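PDB 7K3P: UDP-glucose 4-epimerase from Campylobacter jejuni subsp. jejuni serotype O:2, which interconverts UDP-glucose and UDP-galactose, and very likely their N-acetylated forms, by NAD-dependent inversion at C4 of the sugar. Local coordinates for residues F135-A140 with I187-N192; Q77-L82 with T119-T124; I284-K289 with D329-C334. The protein carries 2 engineered substitutions. All blocks are in the same frame, centred on the assembly; numbering follows the deposited sequence.

In the fold
Interactions 1 and 2 belong to the NAD-binding Rossmann-type part of the chain. Interaction 3 lies about 42 Å from interaction 2, centre to centre, on the other side of the chain's centre. Interaction 1 is core: two parallel strands joined by backbone hydrogen bonds, the turns that follow them meeting the nicotinamide. Interaction 2 is largely buried and packs two helices through methyl groups and an amide. Helix 107-127, which carries T119-T124, leads directly into strand 132-136 of interaction 1. Interaction 3 is partly buried. It combines an apolar patch with a salt bridge at its solvent side, and its helices come after the seven strands of the large parallel sheet.

Interaction 1 of 3, residues F135-A140 with I187-N192. With NAD (nicotinamide-adenine-dinucleotide), chain C.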
loop_
_atom_site.group_PDB
_atom_site.type_symbol
_atom_site.label_atom_id
_atom_site.label_comp_id
_atom_site.label_asym_id
_atom_site.label_seq_id
_atom_site.Cartn_x
_atom_site.Cartn_y
_atom_site.Cartn_z
ATOM N N PHE A 135 12.110 -10.103 4.027
ATOM C CA PHE A 135 11.898 -8.828 3.322
ATOM C C PHE A 135 12.798 -7.726 3.867
ATOM O O PHE A 135 12.760 -7.414 5.069
ATOM C CB PHE A 135 10.432 -8.417 3.441
ATOM C CG PHE A 135 10.096 -7.116 2.747
ATOM C CD1 PHE A 135 10.518 -6.877 1.443
ATOM C CD2 PHE A 135 9.318 -6.153 3.391
ATOM C CE1 PHE A 135 10.196 -5.670 0.793
ATOM C CE2 PHE A 135 8.982 -4.954 2.756
ATOM C CZ PHE A 135 9.421 -4.716 1.448
ATOM N N SER A 136 13.620 -7.151 2.989
ATOM C CA SER A 136 14.398 -5.975 3.331
ATOM C C SER A 136 13.476 -4.759 3.339
ATOM O O SER A 136 13.177 -4.193 2.271
ATOM C CB SER A 136 15.499 -5.739 2.306
ATOM O OG SER A 136 16.304 -6.879 2.157
ATOM N N SER A 137 13.018 -4.365 4.529
ATOM C CA SER A 137 12.243 -3.134 4.658
ATOM C C SER A 137 13.233 -2.027 5.022
ATOM O O SER A 137 14.383 -2.075 4.606
ATOM C CB SER A 137 11.171 -3.294 5.723
ATOM O OG SER A 137 10.335 -2.157 5.767
ATOM N N THR A 138 12.807 -1.047 5.815
ATOM C CA THR A 138 13.664 0.114 6.069
ATOM C C THR A 138 13.221 0.873 7.309
ATOM O O THR A 138 12.052 0.840 7.671
ATOM C CB THR A 138 13.635 1.119 4.880
ATOM O OG1 THR A 138 14.291 2.346 5.257
ATOM C CG2 THR A 138 12.183 1.451 4.484
ATOM N N ALA A 139 14.153 1.581 7.945
ATOM C CA ALA A 139 13.776 2.455 9.064
ATOM C C ALA A 139 12.909 3.632 8.598
ATOM O O ALA A 139 12.217 4.252 9.400
ATOM C CB ALA A 139 15.019 2.960 9.818
ATOM N N ALA A 140 12.935 3.938 7.301
ATOM C CA ALA A 140 12.038 4.967 6.752
ATOM C C ALA A 140 10.564 4.683 7.074
ATOM O O ALA A 140 9.721 5.593 7.038
ATOM C CB ALA A 140 12.250 5.140 5.214
ATOM N N ILE A 187 10.545 -9.547 8.476
ATOM C CA ILE A 187 10.846 -8.231 7.940
ATOM C C ILE A 187 12.024 -7.609 8.667
ATOM O O ILE A 187 12.048 -7.574 9.903
ATOM C CB ILE A 187 9.638 -7.299 8.086
ATOM C CG1 ILE A 187 8.520 -7.733 7.127
ATOM C CG2 ILE A 187 10.067 -5.838 7.833
ATOM C CD1 ILE A 187 7.123 -7.332 7.608
ATOM N N LEU A 188 12.994 -7.101 7.913
ATOM C CA LEU A 188 14.144 -6.435 8.523
ATOM C C LEU A 188 14.116 -4.925 8.232
ATOM O O LEU A 188 14.042 -4.506 7.065
ATOM C CB LEU A 188 15.460 -7.066 8.028
ATOM C CG LEU A 188 15.628 -8.563 8.321
ATOM C CD1 LEU A 188 16.984 -9.068 7.868
ATOM C CD2 LEU A 188 15.460 -8.812 9.813
ATOM N N ARG A 189 14.159 -4.104 9.284
ATOM C CA ARG A 189 14.266 -2.647 9.110
ATOM C C ARG A 189 15.629 -2.178 9.608
ATOM O O ARG A 189 16.134 -2.691 10.614
ATOM C CB ARG A 189 13.174 -1.932 9.896
ATOM C CG ARG A 189 11.746 -2.360 9.568
ATOM C CD ARG A 189 10.799 -1.773 10.583
ATOM N NE ARG A 189 9.417 -2.193 10.371
ATOM C CZ ARG A 189 8.527 -2.298 11.345
ATOM N NH1 ARG A 189 8.881 -2.001 12.599
ATOM N NH2 ARG A 189 7.299 -2.701 11.068
ATOM N N TYR A 190 16.220 -1.205 8.919
ATOM C CA TYR A 190 17.519 -0.682 9.321
ATOM C C TYR A 190 17.764 0.672 8.694
ATOM O O TYR A 190 17.084 1.063 7.731
ATOM C CB TYR A 190 18.653 -1.659 8.951
ATOM C CG TYR A 190 18.530 -2.272 7.559
ATOM C CD1 TYR A 190 17.658 -3.326 7.311
ATOM C CD2 TYR A 190 19.315 -1.814 6.511
ATOM C CE1 TYR A 190 17.561 -3.904 6.022
ATOM C CE2 TYR A 190 19.237 -2.381 5.251
ATOM C CZ TYR A 190 18.358 -3.416 5.015
ATOM O OH TYR A 190 18.291 -3.961 3.747
ATOM N N PHE A 191 18.729 1.393 9.250
ATOM C CA PHE A 191 19.103 2.689 8.714
ATOM C C PHE A 191 20.117 2.522 7.583
ATOM O O PHE A 191 20.194 1.463 6.957
ATOM C CB PHE A 191 19.634 3.580 9.841
ATOM C CG PHE A 191 18.546 4.143 10.711
ATOM C CD1 PHE A 191 17.897 5.326 10.356
ATOM C CD2 PHE A 191 18.141 3.477 11.862
ATOM C CE1 PHE A 191 16.874 5.846 11.148
ATOM C CE2 PHE A 191 17.121 3.990 12.661
ATOM C CZ PHE A 191 16.485 5.178 12.307
ATOM N N ASN A 192 20.908 3.557 7.334
ATOM C CA ASN A 192 21.788 3.582 6.176
ATOM C C ASN A 192 22.906 2.527 6.249
ATOM O O ASN A 192 23.477 2.275 7.328
ATOM C CB ASN A 192 22.402 4.974 6.045
ATOM C CG ASN A 192 23.294 5.103 4.821
ATOM O OD1 ASN A 192 24.520 5.230 4.933
ATOM N ND2 ASN A 192 22.684 5.049 3.642
HETATM P PA NAD C . 20.727 -2.026 -4.707
HETATM O O1A NAD C . 20.208 -1.067 -5.750
HETATM O O2A NAD C . 22.222 -2.147 -4.789
HETATM O O5B NAD C . 20.132 -3.471 -4.923
HETATM C C5B NAD C . 18.911 -3.587 -5.595
HETATM C C4B NAD C . 18.996 -4.685 -6.581
HETATM O O4B NAD C . 17.732 -5.082 -7.026
HETATM C C3B NAD C . 19.824 -4.255 -7.832
HETATM O O3B NAD C . 20.946 -5.134 -8.222
HETATM C C2B NAD C . 18.735 -4.002 -8.902
HETATM O O2B NAD C . 19.170 -4.210 -10.177
HETATM C C1B NAD C . 17.714 -4.998 -8.454
HETATM N N9A NAD C . 16.367 -4.690 -8.957
HETATM C C8A NAD C . 15.691 -3.533 -8.800
HETATM N N7A NAD C . 14.498 -3.601 -9.410
HETATM C C5A NAD C . 14.365 -4.806 -9.978
HETATM C C6A NAD C . 13.363 -5.431 -10.740
HETATM N N6A NAD C . 12.136 -4.728 -11.031
HETATM N N1A NAD C . 13.535 -6.697 -11.169
HETATM C C2A NAD C . 14.661 -7.386 -10.912
HETATM N N3A NAD C . 15.673 -6.806 -10.187
HETATM C C4A NAD C . 15.551 -5.533 -9.710
HETATM O O3 NAD C . 20.264 -1.488 -3.284
HETATM P PN NAD C . 20.818 -2.044 -1.915
HETATM O O1N NAD C . 21.595 -3.329 -2.135
HETATM O O2N NAD C . 21.702 -0.989 -1.322
HETATM O O5D NAD C . 19.579 -2.309 -0.970
HETATM C C5D NAD C . 18.835 -3.490 -1.162
HETATM C C4D NAD C . 17.587 -3.508 -0.296
HETATM O O4D NAD C . 17.881 -3.146 1.035
HETATM C C3D NAD C . 16.442 -2.648 -0.822
HETATM O O3D NAD C . 15.251 -3.293 -0.614
HETATM C C2D NAD C . 16.430 -1.449 0.027
HETATM O O2D NAD C . 15.200 -0.833 0.120
HETATM C C1D NAD C . 16.973 -2.025 1.362
HETATM N N1N NAD C . 17.632 -0.995 2.291
HETATM C C2N NAD C . 18.835 -0.475 1.854
HETATM C C3N NAD C . 19.494 0.460 2.645
HETATM C C7N NAD C . 20.807 1.036 2.180
HETATM O O7N NAD C . 21.303 0.724 1.108
HETATM N N7N NAD C . 21.475 1.977 3.015
HETATM C C4N NAD C . 18.945 0.846 3.853
HETATM C C5N NAD C . 17.745 0.320 4.278
HETATM C C6N NAD C . 17.065 -0.619 3.491
#
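Residues F135 and S136 run parallel to I187 and L188 as neighbouring strands: L188 N donates to F135 O (2.9 Å, nearly straight at 176°), and L188 O accepts from S137 N. Past the strand pairing, A139 N still reaches Y190 O at 3.0 Å, from above the carbonyl plane. On one face of the sheet F135 and I187 lie side by side, I187 CG1 at the edge of the F135 ring. S137 CB presses tightly on I187 CG2 (3.5 Å). S137 OG and R189 NH2 both turn to E170 of helix 161-179. The F191 ring lies flat against A139, whose CB sits 3.5 Å from the ring centroid, a CH-pi contact over the face. A chi1 of 43° swings the Y190 ring back to the nicotinamide, although its CB points away from F135-A140. The ring meets NAD obliquely, and Y190 OH donates to its O4D (2.9 Å). S137 O comes to 3.2 Å from C6N of the nicotinamide. Y162 and K166, in the YxxxK spacing of short-chain dehydrogenases, also bond NAD. These are adjacent strands of a Rossmann-type sheet, with the turns after their C-terminal ends lining part of the nicotinamide site.

Interaction 2 of 3, residues Q77-L82 with T119-T124; sequences QGVKAL and TNLIET
A chi1 of 166° swings V79 CG1 away from the amide nitrogen and across to helix 107-127, where N120, L121 and T124 receive it. N120 comes from the opposite direction, its own CG also turned away from the backbone N (chi1 173°). This sets the amide ND2 3.9 Å from V79 CG1. L121 lies roughly at a right angle to V79, and its CD1 touches the same methyl at 4.0 Å. T124 completes the seat, with OG1 4.0 Å from V79 CG1. Its CG2 rests 3.9 Å from K80 CA, at the place where the two backbones come closest. While its flank touches V79, the hydroxyl bonds within its own helix: T124 OG1 donates to N120 O (3.0 Å), from above the carbonyl plane. N120 O therefore holds two donors, T124 N and T124 OG1.

The segment axes are 9.9 Å apart and cross at -29°, running in broadly the same direction. Helices 76-86 and 107-127 are the helices before and after strand 90-93, the second preceded by the short helix 100-105. L121 also packs on I91 and H93 of that strand and on F83 of helix 76-86. Other sides of segment T119-T124 meet the second subunit: T119 and I122 pack on L108, and N120 and E123 on M112, of that other chain. This is consistent with the helical dimer interface known from this family.

The contact is modest van der Waals packing. The helices share methyl contacts and the ND2 end of an amide, without a hydrogen bond between the two segments. The threonine hydroxyl has its bond within its helix and only borders V79. Between these segments the contact rests on van der Waals packing and burial.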
loop_
_atom_site.group_PDB
_atom_site.type_symbol
_atom_site.label_atom_id
_atom_site.label_comp_id
_atom_site.label_asym_id
_atom_site.label_seq_id
_atom_site.Cartn_x
_atom_site.Cartn_y
_atom_site.Cartn_z
ATOM N N GLN A 77 4.300 -12.930 -15.255
ATOM C CA GLN A 77 4.177 -14.298 -15.760
ATOM C C GLN A 77 5.518 -15.008 -15.651
ATOM O O GLN A 77 5.579 -16.171 -15.283
ATOM C CB GLN A 77 3.718 -14.309 -17.225
ATOM C CG GLN A 77 3.564 -15.725 -17.802
ATOM C CD GLN A 77 2.430 -16.500 -17.139
ATOM O OE1 GLN A 77 1.423 -15.921 -16.736
ATOM N NE2 GLN A 77 2.591 -17.825 -17.028
ATOM N N GLY A 78 6.587 -14.298 -15.996
ATOM C CA GLY A 78 7.930 -14.839 -15.935
ATOM C C GLY A 78 8.302 -15.213 -14.507
ATOM O O GLY A 78 9.001 -16.206 -14.274
ATOM N N VAL A 79 7.831 -14.418 -13.552
ATOM C CA VAL A 79 8.071 -14.703 -12.140
ATOM C C VAL A 79 7.308 -15.943 -11.721
ATOM O O VAL A 79 7.864 -16.848 -11.107
ATOM C CB VAL A 79 7.661 -13.503 -11.242
ATOM C CG1 VAL A 79 7.595 -13.917 -9.758
ATOM C CG2 VAL A 79 8.628 -12.340 -11.444
ATOM N N LYS A 80 6.023 -15.977 -12.044
ATOM C CA LYS A 80 5.196 -17.120 -11.711
ATOM C C LYS A 80 5.828 -18.396 -12.262
ATOM O O LYS A 80 5.935 -19.406 -11.557
ATOM C CB LYS A 80 3.790 -16.940 -12.270
ATOM C CG LYS A 80 2.911 -18.164 -12.093
ATOM C CD LYS A 80 1.504 -17.928 -12.648
ATOM C CE LYS A 80 0.675 -19.200 -12.596
ATOM N NZ LYS A 80 -0.777 -18.938 -12.871
ATOM N N ALA A 81 6.273 -18.339 -13.516
ATOM C CA ALA A 81 6.817 -19.533 -14.164
ATOM C C ALA A 81 8.139 -19.964 -13.520
ATOM O O ALA A 81 8.377 -21.157 -13.329
ATOM C CB ALA A 81 6.993 -19.297 -15.662
ATOM N N LEU A 82 9.001 -19.001 -13.197
ATOM C CA LEU A 82 10.255 -19.325 -12.504
ATOM C C LEU A 82 9.946 -20.063 -11.195
ATOM O O LEU A 82 10.521 -21.122 -10.910
ATOM C CB LEU A 82 11.079 -18.065 -12.236
ATOM C CG LEU A 82 12.332 -18.205 -11.370
ATOM C CD1 LEU A 82 13.429 -18.997 -12.096
ATOM C CD2 LEU A 82 12.858 -16.834 -10.948
ATOM N N THR A 119 4.128 -7.172 -4.336
ATOM C CA THR A 119 2.820 -7.794 -4.163
ATOM C C THR A 119 2.670 -9.029 -5.061
ATOM O O THR A 119 2.215 -10.094 -4.615
ATOM C CB THR A 119 1.671 -6.797 -4.428
ATOM O OG1 THR A 119 1.816 -5.686 -3.541
ATOM C CG2 THR A 119 0.324 -7.453 -4.206
ATOM N N ASN A 120 3.031 -8.903 -6.329
ATOM C CA ASN A 120 2.963 -10.078 -7.191
ATOM C C ASN A 120 3.873 -11.196 -6.668
ATOM O O ASN A 120 3.517 -12.373 -6.704
ATOM C CB ASN A 120 3.366 -9.739 -8.615
ATOM C CG ASN A 120 3.450 -10.983 -9.474
ATOM O OD1 ASN A 120 2.427 -11.599 -9.762
ATOM N ND2 ASN A 120 4.666 -11.384 -9.840
ATOM N N LEU A 121 5.059 -10.815 -6.200
ATOM C CA LEU A 121 6.021 -11.771 -5.656
ATOM C C LEU A 121 5.410 -12.554 -4.502
ATOM O O LEU A 121 5.543 -13.777 -4.427
ATOM C CB LEU A 121 7.282 -11.034 -5.211
ATOM C CG LEU A 121 8.588 -11.791 -5.013
ATOM C CD1 LEU A 121 8.923 -12.666 -6.209
ATOM C CD2 LEU A 121 9.718 -10.787 -4.768
ATOM N N ILE A 122 4.735 -11.855 -3.599
ATOM C CA ILE A 122 4.090 -12.520 -2.468
ATOM C C ILE A 122 2.982 -13.460 -2.924
ATOM O O ILE A 122 2.905 -14.613 -2.456
ATOM C CB ILE A 122 3.546 -11.509 -1.443
ATOM C CG1 ILE A 122 4.708 -10.755 -0.786
ATOM C CG2 ILE A 122 2.686 -12.214 -0.381
ATOM C CD1 ILE A 122 4.273 -9.410 -0.121
ATOM N N GLU A 123 2.118 -12.989 -3.827
ATOM C CA GLU A 123 1.070 -13.871 -4.345
ATOM C C GLU A 123 1.669 -15.140 -4.944
ATOM O O GLU A 123 1.158 -16.239 -4.724
ATOM C CB GLU A 123 0.190 -13.178 -5.386
ATOM C CG GLU A 123 -0.919 -14.109 -5.894
ATOM C CD GLU A 123 -1.865 -13.420 -6.857
ATOM O OE1 GLU A 123 -1.416 -13.050 -7.961
ATOM O OE2 GLU A 123 -3.051 -13.250 -6.500
ATOM N N THR A 124 2.768 -14.978 -5.678
ATOM C CA THR A 124 3.461 -16.095 -6.320
ATOM C C THR A 124 4.078 -17.054 -5.280
ATOM O O THR A 124 4.035 -18.280 -5.451
ATOM C CB THR A 124 4.549 -15.574 -7.281
ATOM O OG1 THR A 124 3.922 -14.854 -8.353
ATOM C CG2 THR A 124 5.360 -16.716 -7.860
#

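Interaction 3 of 3, residues I284-K289 with D329-C334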
loop_
_atom_site.group_PDB
_atom_site.type_symbol
_atom_site.label_atom_id
_atom_site.label_comp_id
_atom_site.label_asym_id
_atom_site.label_seq_id
_atom_site.Cartn_x
_atom_site.Cartn_y
_atom_site.Cartn_z
ATOM N N ILE A 284 33.668 11.846 11.128
ATOM C CA ILE A 284 34.634 12.711 10.455
ATOM C C ILE A 284 36.063 12.277 10.772
ATOM O O ILE A 284 36.871 12.061 9.860
ATOM C CB ILE A 284 34.422 14.185 10.828
ATOM C CG1 ILE A 284 33.148 14.707 10.155
ATOM C CG2 ILE A 284 35.635 15.016 10.415
ATOM C CD1 ILE A 284 32.614 15.994 10.749
ATOM N N GLU A 285 36.366 12.128 12.062
ATOM C CA GLU A 285 37.696 11.682 12.491
ATOM C C GLU A 285 38.072 10.343 11.842
ATOM O O GLU A 285 39.137 10.214 11.236
ATOM C CB GLU A 285 37.779 11.580 14.022
ATOM C CG GLU A 285 39.222 11.539 14.574
ATOM C CD GLU A 285 39.303 11.150 16.058
ATOM O OE1 GLU A 285 39.828 10.054 16.362
ATOM O OE2 GLU A 285 38.858 11.939 16.921
ATOM N N ALA A 286 37.186 9.355 11.960
ATOM C CA ALA A 286 37.404 8.050 11.339
ATOM C C ALA A 286 37.590 8.125 9.818
ATOM O O ALA A 286 38.504 7.510 9.272
ATOM C CB ALA A 286 36.271 7.091 11.697
ATOM N N MET A 287 36.728 8.860 9.123
ATOM C CA MET A 287 36.852 8.942 7.668
ATOM C C MET A 287 38.179 9.579 7.253
ATOM O O MET A 287 38.831 9.119 6.301
ATOM C CB MET A 287 35.681 9.706 7.044
ATOM C CG MET A 287 35.678 9.660 5.516
ATOM S SD MET A 287 35.503 7.972 4.850
ATOM C CE MET A 287 33.814 7.590 5.360
ATOM N N LYS A 288 38.579 10.633 7.966
ATOM C CA LYS A 288 39.832 11.323 7.668
ATOM C C LYS A 288 41.034 10.397 7.886
ATOM O O LYS A 288 41.929 10.306 7.041
ATOM C CB LYS A 288 39.961 12.616 8.492
ATOM C CG LYS A 288 39.040 13.746 8.008
ATOM C CD LYS A 288 39.242 15.073 8.764
ATOM C CE LYS A 288 38.689 16.227 7.916
ATOM N NZ LYS A 288 38.799 17.578 8.534
ATOM N N LYS A 289 41.034 9.700 9.017
ATOM C CA LYS A 289 42.131 8.805 9.380
ATOM C C LYS A 289 42.301 7.665 8.376
ATOM O O LYS A 289 43.418 7.320 7.975
ATOM C CB LYS A 289 41.895 8.222 10.776
ATOM C CG LYS A 289 42.893 7.143 11.155
ATOM C CD LYS A 289 42.596 6.560 12.531
ATOM C CE LYS A 289 43.536 5.396 12.826
ATOM N NZ LYS A 289 43.323 4.837 14.184
ATOM N N ASP A 329 32.851 -1.374 13.924
ATOM C CA ASP A 329 34.161 -0.761 14.050
ATOM C C ASP A 329 34.164 0.414 13.084
ATOM O O ASP A 329 34.158 0.207 11.872
ATOM C CB ASP A 329 35.239 -1.795 13.678
ATOM C CG ASP A 329 36.643 -1.218 13.662
ATOM O OD1 ASP A 329 36.869 -0.153 13.050
ATOM O OD2 ASP A 329 37.539 -1.850 14.257
ATOM N N LEU A 330 34.160 1.639 13.616
ATOM C CA LEU A 330 33.937 2.823 12.782
ATOM C C LEU A 330 34.987 2.975 11.696
ATOM O O LEU A 330 34.682 3.432 10.590
ATOM C CB LEU A 330 33.885 4.111 13.621
ATOM C CG LEU A 330 32.739 5.109 13.354
ATOM C CD1 LEU A 330 33.167 6.545 13.582
ATOM C CD2 LEU A 330 32.073 4.942 11.976
ATOM N N GLU A 331 36.226 2.606 11.997
ATOM C CA GLU A 331 37.281 2.732 10.988
ATOM C C GLU A 331 37.046 1.780 9.812
ATOM O O GLU A 331 37.204 2.164 8.648
ATOM C CB GLU A 331 38.681 2.562 11.605
ATOM C CG GLU A 331 39.140 3.802 12.406
ATOM C CD GLU A 331 40.531 3.653 13.031
ATOM O OE1 GLU A 331 41.323 2.807 12.563
ATOM O OE2 GLU A 331 40.827 4.394 13.996
ATOM N N LEU A 332 36.639 0.553 10.123
ATOM C CA LEU A 332 36.303 -0.439 9.099
ATOM C C LEU A 332 35.112 0.018 8.267
ATOM O O LEU A 332 35.092 -0.122 7.039
ATOM C CB LEU A 332 35.956 -1.778 9.752
ATOM C CG LEU A 332 37.082 -2.452 10.525
ATOM C CD1 LEU A 332 36.653 -3.842 11.004
ATOM C CD2 LEU A 332 38.323 -2.529 9.648
ATOM N N ILE A 333 34.106 0.547 8.952
ATOM C CA ILE A 333 32.902 1.019 8.279
ATOM C C ILE A 333 33.236 2.184 7.354
ATOM O O ILE A 333 32.840 2.187 6.183
ATOM C CB ILE A 333 31.808 1.382 9.291
ATOM C CG1 ILE A 333 31.355 0.119 10.023
ATOM C CG2 ILE A 333 30.626 2.045 8.594
ATOM C CD1 ILE A 333 30.616 0.389 11.314
ATOM N N CYS A 334 33.995 3.156 7.853
ATOM C CA CYS A 334 34.391 4.283 7.005
ATOM C C CYS A 334 35.295 3.855 5.851
ATOM O O CYS A 334 35.141 4.337 4.726
ATOM C CB CYS A 334 35.031 5.400 7.833
ATOM S SG CYS A 334 33.829 6.247 8.900
#
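M287 meets C334 with the end of its side chain. CB passes 4.3 Å from C334 SG, and the chain sets out with CG anti to the backbone N. Two like-signed bends, chi2 62° and chi3 68°, then curl the end back onto C334. SD lies 3.7 Å from C334 O, and the terminal CE closes in to 3.5 Å from C334 CB. CE is also 3.6 Å from C334 O and 3.8 Å from C334 SG. The M287 side chain also packs on A216, A217 and A220 of helix 212-220.

The axes of the two segments approach to 8.6 Å and cross at -62°. The helices lie in the C-terminal part of the chain, which in extended short-chain dehydrogenases usually binds the nucleotide sugar. Helix 330-343 is the last one, and C344 just after it is joined to C197 by a disulfide. D329 is its N-cap, with OD1 accepting from L332 N.

Beside M287, A286 CB touches both L330 CD1 and C334 SG. At the solvent side the extended chain of K289 crosses E331. K289 NZ forms a salt bridge to E331 OE2 on the syn side of the carboxylate, though the modelled length of 2.5 Å is doubtfully short.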